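Local coordinates for protein ArsR family transcriptional regulator (Staphylococcus aureus, PDB 6CDB) that probably acts as a zinc-sensing transcriptional repressor of the ArsR family, a DNA-binding dimer whose hold on its operator is controlled by bound metal, at residues A[80-84]-A[85-89]; A[33-37]-A[38-42]. The protein carries 1 engineered substitution. All coordinates share one frame; numbering follows the deposited sequence.

Contact 1 of 2, residues A[80-84]-A[85-89]; sequences YSLDD and IHVAT. With ZN (zinc ion), chain C.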
loop_
_atom_site.group_PDB
_atom_site.type_symbol
_atom_site.label_atom_id
_atom_site.label_comp_id
_atom_site.label_asym_id
_atom_site.label_seq_id
_atom_site.Cartn_x
_atom_site.Cartn_y
_atom_site.Cartn_z
ATOM N N TYR A 80 -11.292 -9.913 -14.419
ATOM C CA TYR A 80 -10.541 -8.866 -13.750
ATOM C C TYR A 80 -9.089 -9.271 -13.566
ATOM O O TYR A 80 -8.751 -10.453 -13.528
ATOM C CB TYR A 80 -11.164 -8.522 -12.397
ATOM C CG TYR A 80 -12.424 -7.708 -12.557
ATOM C CD1 TYR A 80 -13.610 -8.318 -12.943
ATOM C CD2 TYR A 80 -12.430 -6.330 -12.339
ATOM C CE1 TYR A 80 -14.767 -7.590 -13.110
ATOM C CE2 TYR A 80 -13.595 -5.587 -12.503
ATOM C CZ TYR A 80 -14.758 -6.233 -12.890
ATOM O OH TYR A 80 -15.932 -5.544 -13.066
ATOM N N SER A 81 -8.227 -8.261 -13.452
ATOM C CA SER A 81 -6.818 -8.494 -13.196
ATOM C C SER A 81 -6.259 -7.277 -12.479
ATOM O O SER A 81 -6.857 -6.199 -12.500
ATOM C CB SER A 81 -6.060 -8.755 -14.501
ATOM O OG SER A 81 -6.285 -7.687 -15.413
ATOM N N LEU A 82 -5.115 -7.459 -11.826
ATOM C CA LEU A 82 -4.387 -6.293 -11.340
ATOM C C LEU A 82 -4.064 -5.389 -12.523
ATOM O O LEU A 82 -3.767 -5.866 -13.625
ATOM C CB LEU A 82 -3.113 -6.713 -10.608
ATOM C CG LEU A 82 -3.303 -7.570 -9.351
ATOM C CD1 LEU A 82 -2.012 -7.665 -8.542
ATOM C CD2 LEU A 82 -4.457 -7.057 -8.486
ATOM N N ASP A 83 -4.131 -4.076 -12.294
ATOM C CA ASP A 83 -4.128 -3.134 -13.409
ATOM C C ASP A 83 -2.842 -3.225 -14.228
ATOM O O ASP A 83 -2.893 -3.369 -15.452
ATOM C CB ASP A 83 -4.346 -1.709 -12.904
ATOM C CG ASP A 83 -4.209 -0.670 -14.017
ATOM O OD1 ASP A 83 -5.229 -0.383 -14.681
ATOM O OD2 ASP A 83 -3.079 -0.160 -14.241
ATOM N N ASP A 84 -1.682 -3.139 -13.577
ATOM C CA ASP A 84 -0.408 -3.273 -14.289
ATOM C C ASP A 84 0.648 -3.783 -13.314
ATOM O O ASP A 84 0.350 -4.141 -12.171
ATOM C CB ASP A 84 -0.013 -1.948 -14.970
ATOM C CG ASP A 84 0.342 -0.827 -13.982
ATOM O OD1 ASP A 84 0.387 0.354 -14.409
ATOM O OD2 ASP A 84 0.584 -1.093 -12.781
ATOM N N ILE A 85 1.902 -3.787 -13.766
ATOM C CA ILE A 85 2.978 -4.386 -12.986
ATOM C C ILE A 85 3.285 -3.594 -11.708
ATOM O O ILE A 85 3.813 -4.155 -10.740
ATOM C CB ILE A 85 4.232 -4.530 -13.862
ATOM C CG1 ILE A 85 5.227 -5.442 -13.158
ATOM C CG2 ILE A 85 4.851 -3.152 -14.134
ATOM C CD1 ILE A 85 6.658 -5.167 -13.532
ATOM N N HIS A 86 3.020 -2.284 -11.683
ATOM C CA HIS A 86 3.268 -1.534 -10.455
ATOM C C HIS A 86 2.342 -1.993 -9.339
ATOM O O HIS A 86 2.758 -2.095 -8.178
ATOM C CB HIS A 86 3.101 -0.032 -10.704
ATOM C CG HIS A 86 3.800 0.440 -11.941
ATOM N ND1 HIS A 86 3.133 1.015 -13.001
ATOM C CD2 HIS A 86 5.102 0.371 -12.308
ATOM C CE1 HIS A 86 3.998 1.309 -13.957
ATOM N NE2 HIS A 86 5.197 0.921 -13.563
ATOM N N VAL A 87 1.083 -2.264 -9.673
ATOM C CA VAL A 87 0.129 -2.730 -8.668
ATOM C C VAL A 87 0.516 -4.118 -8.171
ATOM O O VAL A 87 0.572 -4.365 -6.958
ATOM C CB VAL A 87 -1.297 -2.693 -9.243
ATOM C CG1 VAL A 87 -2.320 -3.156 -8.193
ATOM C CG2 VAL A 87 -1.631 -1.281 -9.714
ATOM N N ALA A 88 0.841 -5.031 -9.100
ATOM C CA ALA A 88 1.292 -6.362 -8.701
ATOM C C ALA A 88 2.535 -6.281 -7.830
ATOM O O ALA A 88 2.647 -6.996 -6.822
ATOM C CB ALA A 88 1.562 -7.230 -9.935
ATOM N N THR A 89 3.480 -5.413 -8.197
ATOM C CA THR A 89 4.728 -5.348 -7.452
ATOM C C THR A 89 4.486 -4.781 -6.060
ATOM O O THR A 89 4.920 -5.365 -5.060
ATOM C CB THR A 89 5.768 -4.520 -8.210
ATOM O OG1 THR A 89 6.087 -5.161 -9.462
ATOM C CG2 THR A 89 7.030 -4.394 -7.385
HETATM ZN ZN ZN C . 1.174 1.572 -13.200
#
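Asp84 N-caps helix 85-99 and, together with His86, supplies this subunit's half of an intersubunit zinc site, placed where strand 77-82 of the ArsR winged helix-turn-helix fold turns into helix 85-99, which carries His86. The carboxylate divides its work between its two oxygens. Asp84 OD1 binds the zinc ion at 1.9 Å, whereas Asp84 OD2 stays 2.8 Å from it and faces the start of the helix. There Asp84 OD2 takes a weak bond from His86 N at 2.9 Å and a second weak one from Val87 N at 3.4 Å. A first torsion of 68° sets Asp84 CG between the backbone N and the carbonyl carbon, which swings the carboxylate over the first helical turn and up to the metal. His86 ND1 meets the zinc ion at 2.0 Å, its ring turned 88° from the carboxylate plane; the helix dipole and the bound metal would both be expected to stabilise the negative charge of Asp84. His97 and His100 of the second subunit complete the four ligands, and His96 of that subunit packs edge-to-face with the His86 ring, so the site ties the two subunits together. Asp84 O opens the helical bonding pattern, receiving Ala88 N at 3.2 Å in the carbonyl plane, almost straight at 172°. Before the cap, the branch tip Leu82 CD1 lies 3.6 Å from Ala88 CA, with the Ala88 methyl alongside; Leu82 and Val87 both also pack on Met32 of helix 26-37. Next along the helix after Asp84 O, Ile85 O is held by two donors from opposite faces of its carbonyl plane, Thr89 N and the hydroxyl Thr89 OG1, the latter at 2.8 Å.

Contact 2 of 2, residues A[33-37]-A[38-42]; sequences ELLSV and SEASV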
loop_
_atom_site.group_PDB
_atom_site.type_symbol
_atom_site.label_atom_id
_atom_site.label_comp_id
_atom_site.label_asym_id
_atom_site.label_seq_id
_atom_site.Cartn_x
_atom_site.Cartn_y
_atom_site.Cartn_z
ATOM N N GLU A 33 -5.097 -10.209 -3.733
ATOM C CA GLU A 33 -4.151 -11.316 -3.719
ATOM C C GLU A 33 -4.597 -12.422 -4.678
ATOM O O GLU A 33 -3.775 -12.972 -5.431
ATOM C CB GLU A 33 -3.987 -11.828 -2.287
ATOM C CG GLU A 33 -2.795 -12.751 -2.063
ATOM C CD GLU A 33 -3.121 -14.204 -2.341
ATOM O OE1 GLU A 33 -4.310 -14.569 -2.229
ATOM O OE2 GLU A 33 -2.196 -14.970 -2.681
ATOM N N LEU A 34 -5.903 -12.729 -4.700
ATOM C CA LEU A 34 -6.411 -13.703 -5.670
ATOM C C LEU A 34 -6.052 -13.292 -7.097
ATOM O O LEU A 34 -5.566 -14.107 -7.897
ATOM C CB LEU A 34 -7.934 -13.852 -5.507
ATOM C CG LEU A 34 -8.702 -14.959 -6.241
ATOM C CD1 LEU A 34 -10.018 -15.264 -5.518
ATOM C CD2 LEU A 34 -8.979 -14.589 -7.697
ATOM N N LEU A 35 -6.300 -12.025 -7.437
ATOM C CA LEU A 35 -5.984 -11.537 -8.778
ATOM C C LEU A 35 -4.486 -11.528 -9.037
ATOM O O LEU A 35 -4.060 -11.655 -10.195
ATOM C CB LEU A 35 -6.564 -10.132 -8.970
ATOM C CG LEU A 35 -8.095 -10.100 -8.940
ATOM C CD1 LEU A 35 -8.619 -8.679 -8.977
ATOM C CD2 LEU A 35 -8.630 -10.900 -10.115
ATOM N N SER A 36 -3.681 -11.380 -7.980
ATOM C CA SER A 36 -2.230 -11.426 -8.115
ATOM C C SER A 36 -1.758 -12.818 -8.495
ATOM O O SER A 36 -0.742 -12.958 -9.187
ATOM C CB SER A 36 -1.562 -10.975 -6.816
ATOM O OG SER A 36 -1.317 -12.063 -5.952
ATOM N N VAL A 37 -2.466 -13.852 -8.045
ATOM C CA VAL A 37 -2.167 -15.208 -8.506
ATOM C C VAL A 37 -2.715 -15.439 -9.911
ATOM O O VAL A 37 -2.002 -15.929 -10.793
ATOM C CB VAL A 37 -2.717 -16.243 -7.510
ATOM C CG1 VAL A 37 -2.535 -17.674 -8.057
ATOM C CG2 VAL A 37 -2.042 -16.082 -6.150
ATOM N N SER A 38 -3.981 -15.097 -10.152
ATOM C CA SER A 38 -4.558 -15.340 -11.465
ATOM C C SER A 38 -5.755 -14.430 -11.713
ATOM O O SER A 38 -6.559 -14.188 -10.807
ATOM C CB SER A 38 -4.994 -16.798 -11.611
ATOM O OG SER A 38 -5.936 -16.899 -12.654
ATOM N N GLU A 39 -5.883 -13.958 -12.955
ATOM C CA GLU A 39 -7.058 -13.187 -13.337
ATOM C C GLU A 39 -8.310 -14.048 -13.200
ATOM O O GLU A 39 -8.257 -15.276 -13.289
ATOM C CB GLU A 39 -6.925 -12.684 -14.771
ATOM C CG GLU A 39 -7.017 -13.804 -15.798
ATOM C CD GLU A 39 -6.887 -13.308 -17.224
ATOM O OE1 GLU A 39 -6.529 -12.126 -17.426
ATOM O OE2 GLU A 39 -7.147 -14.106 -18.145
ATOM N N ALA A 40 -9.449 -13.400 -12.971
ATOM C CA ALA A 40 -10.655 -14.156 -12.652
ATOM C C ALA A 40 -11.889 -13.298 -12.884
ATOM O O ALA A 40 -11.815 -12.065 -12.960
ATOM C CB ALA A 40 -10.628 -14.661 -11.204
ATOM N N SER A 41 -13.029 -13.977 -12.986
ATOM C CA SER A 41 -14.336 -13.358 -13.106
ATOM C C SER A 41 -14.895 -13.065 -11.723
ATOM O O SER A 41 -14.401 -13.563 -10.713
ATOM C CB SER A 41 -15.294 -14.278 -13.860
ATOM O OG SER A 41 -15.530 -15.456 -13.103
ATOM N N VAL A 42 -15.964 -12.267 -11.688
ATOM C CA VAL A 42 -16.641 -11.989 -10.419
ATOM C C VAL A 42 -17.177 -13.273 -9.796
ATOM O O VAL A 42 -17.054 -13.486 -8.584
ATOM C CB VAL A 42 -17.764 -10.953 -10.614
ATOM C CG1 VAL A 42 -18.639 -10.870 -9.347
ATOM C CG2 VAL A 42 -17.164 -9.582 -10.947
#
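Leu34 O, at the C-terminal end of helix 26-37 in the winged helix-turn-helix fold, accepts from Ser38 N at 2.9 Å, nearly straight (171°) and in the carbonyl plane, and takes a weak second bond from Val37 N. The Ser38 bond closes the last turn, and Ser38 is the first residue to leave helical geometry as the chain opens out toward the short, weakly bonded strand at about 40-41. Ser38 O points back at the helix and receives a CA-H...O contact from Leu35 CA at 3.4 Å. Two leucine branches then meet the departing chain. Leu34, whose CG stands anti to its backbone N (chi1 -171°), brings CD2 within 3.9 Å of Ala40 CB, and Leu35 CD2 lies 3.9 Å from Ala40 N. Together they hold buried Ala40 against the helix, where its methyl also packs on Ile45 of helix 42-49. Just beyond, Ser41 N-caps that next helix, its OG bonded to His44 N. At the exposed bend, Ser38 OG donates to Glu39 O at 2.9 Å, a local bond within the extended link. A different hydroxyl bond lies just before the helix end, near a bound sodium ion: Ser36 OG donates to Glu33 O at 2.7 Å, on a lone pair, while Val37 N reaches the same Glu33 O at 3.1 Å.

In the fold
Contacts 1 and 2 are opposite kinds of helix end: 80-89 runs from strand into helix, 33-42 from helix into a short, weakly bonded strand. They meet in the same sheet, where strands 77-82 and 40-41 are antiparallel neighbours, Tyr80 N probably bonding to Ala40 O at 2.7 Å. Apolar packing joins them as well, Leu82 CD2 lying 3.8 Å from Leu35 CB. Contact 1 is a surface contact at the dimer interface, dominated by metal coordination and a charged cap. Contact 2 is partly buried, built from backbone bonds, serine hydroxyls and leucine branches, with its Ser36 side chain about 12 Å from that of Asp84.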